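Local coordinates for Lmo0131 protein (PDB 4Q6J) that is of unknown function but may act as a cyclic-guanylate-specific phosphodiesterase, at residues Gly40-Lys45 / Asp71-Thr76; Asp110-His115 / Lys146-Lys151; Ile124-Arg129 / Lys140-Ile145; Ala197-Cys202 / Met226-Phe231. All coordinates share one frame; numbering follows the deposited sequence. Where two conformers were deposited one is given.

Interaction 1. Residues Gly40-Lys45 / Asp71-Thr76; sequences GLVRLK and DFVAET. With EDO (1,2-ethanediol), chain P.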
# COMPACT_ATOMS: atom_id res chain seq x y z
N GLY B 40 -4.93 14.42 -22.21
CA GLY B 40 -6.02 15.13 -21.59
C GLY B 40 -5.81 15.07 -20.09
O GLY B 40 -5.54 14.01 -19.54
N LEU B 41 -5.93 16.21 -19.44
CA LEU B 41 -5.68 16.28 -18.02
C LEU B 41 -6.82 17.03 -17.39
O LEU B 41 -6.95 18.21 -17.64
CB LEU B 41 -4.39 17.04 -17.80
CG LEU B 41 -3.16 16.22 -18.16
CD1 LEU B 41 -1.90 17.08 -18.32
CD2 LEU B 41 -2.97 15.15 -17.09
N VAL B 42 -7.65 16.36 -16.58
CA VAL B 42 -8.81 17.00 -15.98
C VAL B 42 -8.42 18.09 -14.98
O VAL B 42 -7.41 17.99 -14.29
CB VAL B 42 -9.78 15.99 -15.31
CG1 VAL B 42 -9.32 15.64 -13.90
CG2 VAL B 42 -11.20 16.52 -15.31
N ARG B 43 -9.22 19.15 -14.94
CA ARG B 43 -9.07 20.24 -13.98
C ARG B 43 -10.43 20.48 -13.37
O ARG B 43 -11.45 20.17 -13.98
CB ARG B 43 -8.63 21.53 -14.68
CG ARG B 43 -7.30 21.46 -15.38
CD ARG B 43 -6.33 20.86 -14.45
NE ARG B 43 -4.94 20.90 -14.87
CZ ARG B 43 -4.15 19.84 -14.85
NH1 ARG B 43 -4.64 18.68 -14.48
NH2 ARG B 43 -2.87 19.94 -15.22
N LEU B 44 -10.44 21.04 -12.17
CA LEU B 44 -11.69 21.44 -11.56
C LEU B 44 -11.67 22.95 -11.49
O LEU B 44 -10.75 23.54 -10.93
CB LEU B 44 -11.85 20.87 -10.15
CG LEU B 44 -13.12 21.25 -9.39
CD1 LEU B 44 -14.34 20.54 -9.95
CD2 LEU B 44 -12.96 20.98 -7.91
N LYS B 45 -12.67 23.58 -12.09
CA LYS B 45 -12.76 25.03 -12.04
C LYS B 45 -13.67 25.36 -10.88
O LYS B 45 -14.83 24.97 -10.90
CB LYS B 45 -13.33 25.60 -13.34
CG LYS B 45 -12.98 27.07 -13.50
CD LYS B 45 -13.93 27.80 -14.41
CE LYS B 45 -13.31 29.08 -15.01
NZ LYS B 45 -13.03 30.16 -14.04
N ASP B 71 -16.74 10.31 -16.95
CA ASP B 71 -17.68 10.52 -18.03
C ASP B 71 -17.37 11.86 -18.71
O ASP B 71 -17.27 11.95 -19.93
CB ASP B 71 -19.13 10.46 -17.51
CG ASP B 71 -19.63 9.03 -17.21
OD1 ASP B 71 -18.93 8.02 -17.45
OD2 ASP B 71 -20.78 8.90 -16.73
N PHE B 72 -17.19 12.90 -17.89
CA PHE B 72 -16.81 14.22 -18.39
C PHE B 72 -15.56 14.11 -19.26
O PHE B 72 -15.54 14.57 -20.41
CB PHE B 72 -16.55 15.21 -17.23
CG PHE B 72 -15.91 16.51 -17.69
CD1 PHE B 72 -16.68 17.60 -18.07
CD2 PHE B 72 -14.53 16.64 -17.80
CE1 PHE B 72 -16.08 18.77 -18.52
CE2 PHE B 72 -13.95 17.78 -18.25
CZ PHE B 72 -14.70 18.84 -18.61
N VAL B 73 -14.51 13.52 -18.70
CA VAL B 73 -13.23 13.36 -19.38
C VAL B 73 -13.41 12.64 -20.72
O VAL B 73 -12.92 13.10 -21.73
CB VAL B 73 -12.23 12.63 -18.45
CG1 VAL B 73 -11.00 12.17 -19.17
CG2 VAL B 73 -11.86 13.54 -17.30
N ALA B 74 -14.15 11.54 -20.74
CA ALA B 74 -14.31 10.81 -21.98
C ALA B 74 -15.13 11.56 -23.01
O ALA B 74 -14.78 11.60 -24.20
CB ALA B 74 -14.88 9.47 -21.72
N GLU B 75 -16.24 12.15 -22.59
CA GLU B 75 -17.08 12.85 -23.54
C GLU B 75 -16.44 14.11 -24.13
O GLU B 75 -16.54 14.36 -25.32
CB GLU B 75 -18.42 13.14 -22.91
CG GLU B 75 -18.99 11.87 -22.41
CD GLU B 75 -20.37 11.99 -21.82
OE1 GLU B 75 -21.02 13.06 -21.98
OE2 GLU B 75 -20.81 10.99 -21.19
N THR B 76 -15.80 14.88 -23.27
CA THR B 76 -15.08 16.06 -23.69
C THR B 76 -13.96 15.68 -24.66
O THR B 76 -13.78 16.33 -25.68
CB THR B 76 -14.46 16.76 -22.49
OG1 THR B 76 -15.49 17.03 -21.57
CG2 THR B 76 -13.79 18.04 -22.88
C1 EDO P . -18.07 7.86 -21.82
O1 EDO P . -18.72 9.09 -21.47
C2 EDO P . -17.83 6.93 -20.62
O2 EDO P . -17.31 7.57 -19.44
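V42 on the strand and V73 on the helix form the tight part of this contact. V42 CG2 lies 3.6 Å from V73 CG2, and the two side chains cross at about a right angle. The same V42 CG2 lies 4.2 Å from F72 CD2, which it approaches obliquely. V42 puts its other branch, CG1, between its own backbone N and carbonyl carbon (chi1 84°), and CG2 is then the methyl that serves both helix residues. A short, branched side chain suits a place where backbones come this close, while the longer F72 reaches the same methyl from beside it. Through this packing on V42, helix 66-83 covers the outside of strand 35-45 in the TIM-barrel-like EAL fold, and G40 and L41 stand where the family's signature has Ala and Leu. The F72 ring has T76 OG1 over the centre of one face, 3.4 Å above the plane. That hydroxyl donates to F72 O (T76 OG1 to F72 O 2.7 Å), a carbonyl that also accepts from T76 N, so two donors grip it. The looser parts lie beyond. R43 leads away from the helix and folds back on its own strand, R43 NH1 donating to V42 O at 2.9 Å from above the carbonyl plane. On the helix, D71 faces helix 102-115: D71 OD1 accepts from O2 of a 1,2-ethanediol at 2.6 Å and also forms a salt bridge with R67.

Interaction 2. Residues Asp110-His115 / Lys146-Lys151; sequences DYVKEH and KDLGVK. With EDO (1,2-ethanediol), chain O.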
# COMPACT_ATOMS: atom_id res chain seq x y z
N ASP B 110 -19.32 1.30 -25.77
CA ASP B 110 -20.56 1.67 -26.43
C ASP B 110 -20.60 3.14 -26.76
O ASP B 110 -21.00 3.54 -27.85
CB ASP B 110 -21.72 1.38 -25.51
CG ASP B 110 -22.03 -0.06 -25.41
OD1 ASP B 110 -21.28 -0.89 -25.98
OD2 ASP B 110 -23.03 -0.38 -24.76
N TYR B 111 -20.21 3.96 -25.79
CA TYR B 111 -20.12 5.38 -26.01
C TYR B 111 -19.10 5.73 -27.12
O TYR B 111 -19.35 6.57 -27.98
CB TYR B 111 -19.81 6.12 -24.71
CG TYR B 111 -19.96 7.60 -24.88
CD1 TYR B 111 -18.92 8.37 -25.37
CD2 TYR B 111 -21.15 8.23 -24.59
CE1 TYR B 111 -19.05 9.70 -25.56
CE2 TYR B 111 -21.30 9.57 -24.77
CZ TYR B 111 -20.25 10.31 -25.27
OH TYR B 111 -20.38 11.66 -25.46
N VAL B 112 -17.95 5.08 -27.09
CA VAL B 112 -16.96 5.24 -28.16
C VAL B 112 -17.50 4.84 -29.54
O VAL B 112 -17.44 5.59 -30.49
CB VAL B 112 -15.64 4.46 -27.85
CG1 VAL B 112 -14.74 4.43 -29.05
CG2 VAL B 112 -14.93 5.11 -26.67
N LYS B 113 -18.11 3.67 -29.63
CA LYS B 113 -18.59 3.19 -30.92
C LYS B 113 -19.63 4.15 -31.49
O LYS B 113 -19.67 4.42 -32.67
CB LYS B 113 -19.19 1.79 -30.74
CG LYS B 113 -19.70 1.16 -32.03
CD LYS B 113 -20.17 -0.26 -31.81
CE LYS B 113 -20.02 -1.05 -33.09
NZ LYS B 113 -20.29 -2.49 -32.89
N GLU B 114 -20.53 4.64 -30.65
CA GLU B 114 -21.57 5.59 -31.05
C GLU B 114 -21.08 6.99 -31.42
O GLU B 114 -21.65 7.64 -32.27
CB GLU B 114 -22.65 5.66 -29.97
CG GLU B 114 -23.71 6.71 -30.22
CD GLU B 114 -24.72 6.84 -29.09
OE1 GLU B 114 -24.38 6.55 -27.93
OE2 GLU B 114 -25.86 7.25 -29.36
N HIS B 115 -20.08 7.48 -30.70
CA HIS B 115 -19.75 8.91 -30.76
C HIS B 115 -18.41 9.28 -31.41
O HIS B 115 -18.27 10.37 -31.94
CB HIS B 115 -19.75 9.49 -29.33
CG HIS B 115 -21.07 9.40 -28.63
ND1 HIS B 115 -21.94 10.46 -28.55
CD2 HIS B 115 -21.65 8.38 -27.95
CE1 HIS B 115 -23.01 10.09 -27.87
NE2 HIS B 115 -22.86 8.83 -27.50
N LYS B 146 -9.92 -1.98 -27.93
CA LYS B 146 -8.89 -2.03 -28.96
C LYS B 146 -9.46 -2.53 -30.29
O LYS B 146 -8.99 -2.16 -31.35
CB LYS B 146 -7.71 -2.89 -28.53
CG LYS B 146 -6.89 -2.27 -27.39
CD LYS B 146 -5.55 -2.93 -27.20
CE LYS B 146 -4.59 -2.49 -28.30
NZ LYS B 146 -3.18 -2.87 -28.02
N ASP B 147 -10.50 -3.37 -30.23
CA ASP B 147 -11.16 -3.87 -31.44
C ASP B 147 -11.76 -2.76 -32.28
O ASP B 147 -12.07 -2.97 -33.43
CB ASP B 147 -12.27 -4.86 -31.11
CG ASP B 147 -11.76 -6.21 -30.53
OD1 ASP B 147 -10.58 -6.56 -30.74
OD2 ASP B 147 -12.57 -6.92 -29.89
N LEU B 148 -11.92 -1.57 -31.69
CA LEU B 148 -12.49 -0.44 -32.41
C LEU B 148 -11.40 0.44 -33.04
O LEU B 148 -11.67 1.26 -33.91
CB LEU B 148 -13.38 0.38 -31.46
CG LEU B 148 -14.58 -0.34 -30.83
CD1 LEU B 148 -15.16 0.44 -29.65
CD2 LEU B 148 -15.66 -0.67 -31.88
N GLY B 149 -10.16 0.27 -32.60
CA GLY B 149 -9.05 1.02 -33.15
C GLY B 149 -8.32 1.84 -32.11
O GLY B 149 -7.24 2.36 -32.38
N VAL B 150 -8.92 1.95 -30.93
CA VAL B 150 -8.40 2.68 -29.77
C VAL B 150 -7.05 2.16 -29.29
O VAL B 150 -6.81 0.93 -29.25
CB VAL B 150 -9.44 2.60 -28.62
CG1 VAL B 150 -8.95 3.27 -27.32
CG2 VAL B 150 -10.73 3.23 -29.07
N LYS B 151 -6.17 3.08 -28.93
CA LYS B 151 -4.86 2.73 -28.35
C LYS B 151 -4.87 2.69 -26.81
O LYS B 151 -5.76 3.26 -26.17
CB LYS B 151 -3.79 3.68 -28.86
CG LYS B 151 -3.73 3.73 -30.33
CD LYS B 151 -2.98 2.54 -30.85
CE LYS B 151 -2.81 2.61 -32.38
NZ LYS B 151 -1.96 1.48 -32.92
C1 EDO O . -24.74 6.23 -25.14
O1 EDO O . -24.69 7.43 -25.90
C2 EDO O . -23.39 5.53 -25.21
O2 EDO O . -23.49 4.37 -25.98
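V112 and L148 supply the main apolar contact between helix 102-115 and the turn that follows helix 136-146. V112 CG1 lies 4.1 Å from L148 CD1 and 4.2 Å from V150 CG2, so one methyl touches both partners. L148 carries CD1 anti to its CA (chi2 165°), which lengthens the chain toward the helix, and the same L148 CD1 also meets K113 CB at 4.4 Å. Leucine has the reach for this gap; the shorter valines suit the buried side, and K113 carries its extended chain and charged end out to solvent. In the turn, a backbone bond from G149 N to K146 O (3.0 Å) closes a type I turn within a Schellman motif that ends the helix. With phi 121° at G149, a CB would press on the preceding carbonyl, which explains the glycine; the chain then enters strand 151-154 of the barrel. Polar and ring contacts lie to the sides. K146 NZ forms a salt bridge with D173. On the far flank of the other helix, H115 lays CD2 over the centre of the Y111 ring, 3.3 Å above its plane, and H115 O accepts from N82. A 1,2-ethanediol lies beside H115, but its fit against E114 OE1 is doubtful.

Interaction 3. Residues Ile124-Arg129 / Lys140-Ile145; sequences IEIIER and KNLRKI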
# COMPACT_ATOMS: atom_id res chain seq x y z
N ILE B 124 -6.47 5.30 -24.29
CA ILE B 124 -6.77 5.07 -22.89
C ILE B 124 -5.45 4.93 -22.17
O ILE B 124 -4.68 4.03 -22.46
CB ILE B 124 -7.58 3.79 -22.67
CG1 ILE B 124 -9.00 3.95 -23.21
CG2 ILE B 124 -7.61 3.40 -21.19
CD1 ILE B 124 -9.84 2.68 -23.13
N GLU B 125 -5.20 5.85 -21.24
CA GLU B 125 -4.00 5.84 -20.43
C GLU B 125 -4.32 5.30 -19.04
O GLU B 125 -5.07 5.91 -18.29
CB GLU B 125 -3.38 7.22 -20.34
CG GLU B 125 -2.30 7.26 -19.29
CD GLU B 125 -1.57 8.57 -19.21
OE1 GLU B 125 -1.69 9.40 -20.11
OE2 GLU B 125 -0.85 8.79 -18.22
N ILE B 126 -3.77 4.15 -18.71
CA ILE B 126 -4.10 3.46 -17.47
C ILE B 126 -3.32 4.10 -16.34
O ILE B 126 -2.09 4.21 -16.41
CB ILE B 126 -3.78 1.93 -17.56
CG1 ILE B 126 -4.46 1.31 -18.79
CG2 ILE B 126 -4.17 1.20 -16.26
CD1 ILE B 126 -3.95 -0.05 -19.12
N ILE B 127 -4.03 4.55 -15.32
CA ILE B 127 -3.42 5.21 -14.17
C ILE B 127 -3.74 4.46 -12.86
O ILE B 127 -4.38 3.40 -12.91
CB ILE B 127 -3.79 6.73 -14.08
CG1 ILE B 127 -5.28 6.95 -13.78
CG2 ILE B 127 -3.37 7.44 -15.32
CD1 ILE B 127 -5.56 8.29 -13.21
N GLU B 128 -3.28 4.97 -11.72
CA GLU B 128 -3.59 4.39 -10.42
C GLU B 128 -3.41 2.88 -10.38
O GLU B 128 -4.26 2.15 -9.90
CB GLU B 128 -4.99 4.83 -9.97
CG GLU B 128 -5.03 6.34 -9.82
CD GLU B 128 -6.39 6.94 -9.49
OE1 GLU B 128 -7.32 6.19 -9.18
OE2 GLU B 128 -6.54 8.18 -9.53
N ARG B 129 -2.29 2.42 -10.91
CA ARG B 129 -2.12 1.01 -11.08
C ARG B 129 -1.71 0.37 -9.76
O ARG B 129 -0.93 0.95 -9.02
CB ARG B 129 -1.06 0.80 -12.16
CG ARG B 129 -1.34 1.58 -13.44
CD ARG B 129 -0.33 1.28 -14.58
NE ARG B 129 1.00 1.81 -14.30
CZ ARG B 129 1.95 1.14 -13.66
NH1 ARG B 129 3.13 1.69 -13.43
NH2 ARG B 129 1.72 -0.09 -13.26
N LYS B 140 -9.25 -8.39 -21.19
CA LYS B 140 -10.47 -8.48 -22.01
C LYS B 140 -11.23 -7.17 -22.27
O LYS B 140 -11.65 -6.92 -23.38
CB LYS B 140 -11.42 -9.51 -21.39
CG LYS B 140 -12.64 -9.81 -22.25
CD LYS B 140 -13.10 -11.25 -22.08
CE LYS B 140 -13.95 -11.72 -23.26
NZ LYS B 140 -13.18 -11.93 -24.54
N ASN B 141 -11.41 -6.37 -21.23
CA ASN B 141 -12.00 -5.04 -21.33
C ASN B 141 -11.30 -4.17 -22.36
O ASN B 141 -11.93 -3.57 -23.22
CB ASN B 141 -11.99 -4.35 -19.96
CG ASN B 141 -13.05 -4.87 -19.05
OD1 ASN B 141 -13.95 -5.55 -19.50
ND2 ASN B 141 -12.96 -4.58 -17.77
N LEU B 142 -9.97 -4.14 -22.26
CA LEU B 142 -9.12 -3.40 -23.16
C LEU B 142 -9.24 -3.96 -24.56
O LEU B 142 -9.43 -3.21 -25.50
CB LEU B 142 -7.68 -3.44 -22.67
CG LEU B 142 -7.52 -2.66 -21.38
CD1 LEU B 142 -6.19 -2.93 -20.74
CD2 LEU B 142 -7.70 -1.19 -21.66
N ARG B 143 -9.11 -5.27 -24.70
CA ARG B 143 -9.10 -5.88 -26.03
C ARG B 143 -10.35 -5.51 -26.81
O ARG B 143 -10.27 -5.30 -28.02
CB ARG B 143 -8.96 -7.42 -25.97
CG ARG B 143 -7.62 -7.99 -25.45
CD ARG B 143 -7.45 -9.46 -25.89
NE ARG B 143 -6.66 -10.33 -25.00
CZ ARG B 143 -5.33 -10.47 -25.05
NH1 ARG B 143 -4.73 -11.31 -24.21
NH2 ARG B 143 -4.60 -9.77 -25.90
N LYS B 144 -11.49 -5.38 -26.13
CA LYS B 144 -12.75 -5.02 -26.78
C LYS B 144 -12.76 -3.61 -27.28
O LYS B 144 -13.35 -3.32 -28.32
CB LYS B 144 -13.92 -5.17 -25.85
CG LYS B 144 -14.33 -6.59 -25.67
CD LYS B 144 -15.29 -6.73 -24.52
CE LYS B 144 -15.49 -8.20 -24.18
NZ LYS B 144 -16.60 -8.38 -23.24
N ILE B 145 -12.14 -2.71 -26.54
CA ILE B 145 -12.08 -1.34 -26.99
C ILE B 145 -11.00 -1.22 -28.07
O ILE B 145 -11.17 -0.49 -29.04
CB ILE B 145 -11.87 -0.35 -25.83
CG1 ILE B 145 -13.09 -0.38 -24.90
CG2 ILE B 145 -11.72 1.06 -26.34
CD1 ILE B 145 -13.12 0.74 -23.92
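I124 and I126, two residues apart on the strand, send their CD1 methyls to I145 and L142, one turn apart on the helix. The contact is wholly apolar, and each pair meets differently. I126 and L142 reach for each other tip to tip, with I126 CD1 4.0 Å from L142 CD1. I124 and I145 instead cross at about a right angle: I124 CD1 lies 3.9 Å from I145 CD1 and 4.1 Å from I145 CG2, spanning two branches of one side chain. I145 was modelled in two conformers, so this second meeting describes one of them.

Much follows from the torsions. In both strand isoleucines CG1 is anti to the carbonyl carbon, and the chain beyond it is stretched out (chi2 176° in I124, 166° in I126). Each CD1 is thereby carried well away from the strand. Such reach is needed, since even the nearest alpha carbons, I124 CA and L142 CA, are 8.8 Å apart. L142 leaves its helix obliquely, and its extended end (chi2 168°) brings CD1 back toward the strand. Beta-branched isoleucine suits an extended strand, and its long branch adds the reach that valine lacks.

Neighbours close the core: M105 and L108 of helix 102-115 touch I145, and V152 touches both I126 and L142. N141 turns elsewhere, bonding to V99 O and S102 OG. E125, between the two isoleucines, faces the other way, where its OE1 makes a long, weak ion pair with K176. Apolar strand residues packing outward under the helix that follows in the chain are characteristic of the layer between strands and helices in a TIM-like beta/alpha barrel.

Interaction 4. Residues Ala197-Cys202 / Met226-Phe231; sequences AIVNLC and MKVDYF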
# COMPACT_ATOMS: atom_id res chain seq x y z
N ALA B 197 17.51 0.09 -22.13
CA ALA B 197 16.94 -1.25 -21.99
C ALA B 197 15.40 -1.23 -22.09
O ALA B 197 14.80 -2.06 -22.74
CB ALA B 197 17.36 -1.85 -20.70
N ILE B 198 14.78 -0.25 -21.44
CA ILE B 198 13.33 -0.18 -21.43
C ILE B 198 12.76 0.26 -22.78
O ILE B 198 11.77 -0.29 -23.25
CB ILE B 198 12.82 0.70 -20.26
CG1 ILE B 198 13.18 0.04 -18.92
CG2 ILE B 198 11.34 0.95 -20.36
CD1 ILE B 198 12.80 -1.45 -18.84
N VAL B 199 13.39 1.23 -23.42
CA VAL B 199 12.97 1.63 -24.75
C VAL B 199 13.06 0.49 -25.77
O VAL B 199 12.11 0.24 -26.49
CB VAL B 199 13.77 2.85 -25.25
CG1 VAL B 199 13.47 3.12 -26.71
CG2 VAL B 199 13.46 4.04 -24.39
N ASN B 200 14.19 -0.21 -25.82
CA ASN B 200 14.37 -1.32 -26.76
C ASN B 200 13.42 -2.49 -26.46
O ASN B 200 12.99 -3.19 -27.36
CB ASN B 200 15.82 -1.80 -26.79
CG ASN B 200 16.07 -2.86 -27.86
OD1 ASN B 200 16.22 -4.04 -27.55
ND2 ASN B 200 16.11 -2.44 -29.12
N LEU B 201 13.09 -2.67 -25.18
CA LEU B 201 12.11 -3.67 -24.79
C LEU B 201 10.73 -3.31 -25.36
O LEU B 201 10.06 -4.14 -25.97
CB LEU B 201 12.06 -3.79 -23.28
CG LEU B 201 10.93 -4.69 -22.73
CD1 LEU B 201 10.96 -6.13 -23.30
CD2 LEU B 201 10.95 -4.67 -21.21
N CYS B 202 10.30 -2.08 -25.14
CA CYS B 202 9.04 -1.60 -25.70
C CYS B 202 8.95 -1.76 -27.21
O CYS B 202 7.92 -2.17 -27.75
CB CYS B 202 8.84 -0.16 -25.32
SG CYS B 202 8.50 -0.06 -23.59
N MSE B 226 18.57 7.60 -27.56
CA MSE B 226 18.15 6.32 -27.01
C MSE B 226 16.83 5.82 -27.58
O MSE B 226 16.23 4.87 -27.05
CB MSE B 226 18.09 6.39 -25.50
CG MSE B 226 19.46 6.46 -24.92
SE MSE B 226 19.39 6.43 -23.02
CE MSE B 226 18.58 8.16 -22.77
N LYS B 227 16.39 6.46 -28.65
CA LYS B 227 15.26 5.99 -29.45
C LYS B 227 13.89 6.18 -28.80
O LYS B 227 12.94 5.50 -29.18
CB LYS B 227 15.48 4.52 -29.88
CG LYS B 227 16.86 4.24 -30.55
CD LYS B 227 17.05 2.76 -30.90
CE LYS B 227 18.52 2.44 -31.16
NZ LYS B 227 19.34 2.38 -29.91
N VAL B 228 13.77 7.11 -27.86
CA VAL B 228 12.46 7.44 -27.31
C VAL B 228 11.62 7.97 -28.46
O VAL B 228 12.10 8.77 -29.26
CB VAL B 228 12.56 8.48 -26.18
CG1 VAL B 228 11.19 8.85 -25.72
CG2 VAL B 228 13.37 7.92 -25.01
N ASP B 229 10.37 7.55 -28.57
CA ASP B 229 9.55 7.97 -29.70
C ASP B 229 8.91 9.36 -29.55
O ASP B 229 8.79 10.08 -30.52
CB ASP B 229 8.44 6.96 -29.90
CG ASP B 229 8.95 5.57 -30.09
OD1 ASP B 229 9.20 5.24 -31.25
OD2 ASP B 229 9.10 4.82 -29.09
N TYR B 230 8.47 9.71 -28.34
CA TYR B 230 7.65 10.90 -28.11
C TYR B 230 8.06 11.59 -26.85
O TYR B 230 8.47 10.94 -25.90
CB TYR B 230 6.17 10.57 -27.97
CG TYR B 230 5.62 9.75 -29.12
CD1 TYR B 230 5.44 10.30 -30.37
CD2 TYR B 230 5.26 8.42 -28.93
CE1 TYR B 230 4.95 9.55 -31.42
CE2 TYR B 230 4.75 7.66 -29.97
CZ TYR B 230 4.59 8.24 -31.21
OH TYR B 230 4.08 7.49 -32.23
N PHE B 231 7.90 12.91 -26.84
CA PHE B 231 8.24 13.73 -25.68
C PHE B 231 7.03 14.50 -25.16
O PHE B 231 6.15 14.90 -25.92
CB PHE B 231 9.30 14.78 -26.06
CG PHE B 231 10.61 14.21 -26.57
CD1 PHE B 231 11.18 13.09 -25.99
CD2 PHE B 231 11.26 14.81 -27.64
CE1 PHE B 231 12.39 12.59 -26.45
CE2 PHE B 231 12.45 14.30 -28.10
CZ PHE B 231 13.01 13.20 -27.51
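D229 OD2 is gripped by two groups beyond the contact, H203 NE2 and the backbone N of V209, tying the loop that carries V228 to helix 189-204 through H203 and to strand 208-211 through V209. The loop opens with a Schellman motif that ends helix 217-225: V228 N bonds to L223 O and K227 N to R224 O. K227, the C-prime residue, has a positive phi (74°), an uncommon conformation for a residue with a side chain. Strand 230-231 then runs on into the barrel sheet.

V199 carries the contact. Its CG1 is anti to the backbone N (chi1 172°), and V199 CG1 lies against two successive carbonyl oxygens, 3.3 Å from M226 O and 3.5 Å from K227 O. These are van der Waals contacts; the methyl does not satisfy the carbonyls as a donor would. On the loop side, K227 CB lies 4.0 Å from V199 CG1. The rest of that lysine is a spacer which bends at its last torsion (75°), and its NZ ends close to R196 NH2, a pairing of like charges that is probably unfavourable unless screened by solvent. M226, a selenomethionine, in the conformer described turns its tail from the 197-202 segment and packs on I195 and R196 one turn back.

The same helix touches a second subunit: A197 packs on L201 of that subunit, and L201 on its I193. Valine suits position 199 because both branches find work at short range; while CG1 faces the carbonyls, the V199 and V228 side chains cross at about a right angle, with V199 CG2 3.9 Å from V228 CG2.

How the interactions relate
All four interactions belong to one EAL barrel, and interactions 1, 3 and 4 reach its sheet. Along the chain interaction 1 comes first. Interaction 2 brackets interaction 3, which lies between its two segments, and interaction 4 comes last. Interactions 2 and 3 are close neighbours, their centres about 12 Å apart: K151 O meets I124 N in a probable hydrogen bond, and V150 packs on I124 and I145. Interaction 1 touches interaction 2 where E75 CG meets Y111 OH. Interaction 4 lies across the chain's centre from interaction 1, about 29 Å between centres. Four helices spread around the barrel are thus packed against strands and loops, and the last contact adjoins a second subunit.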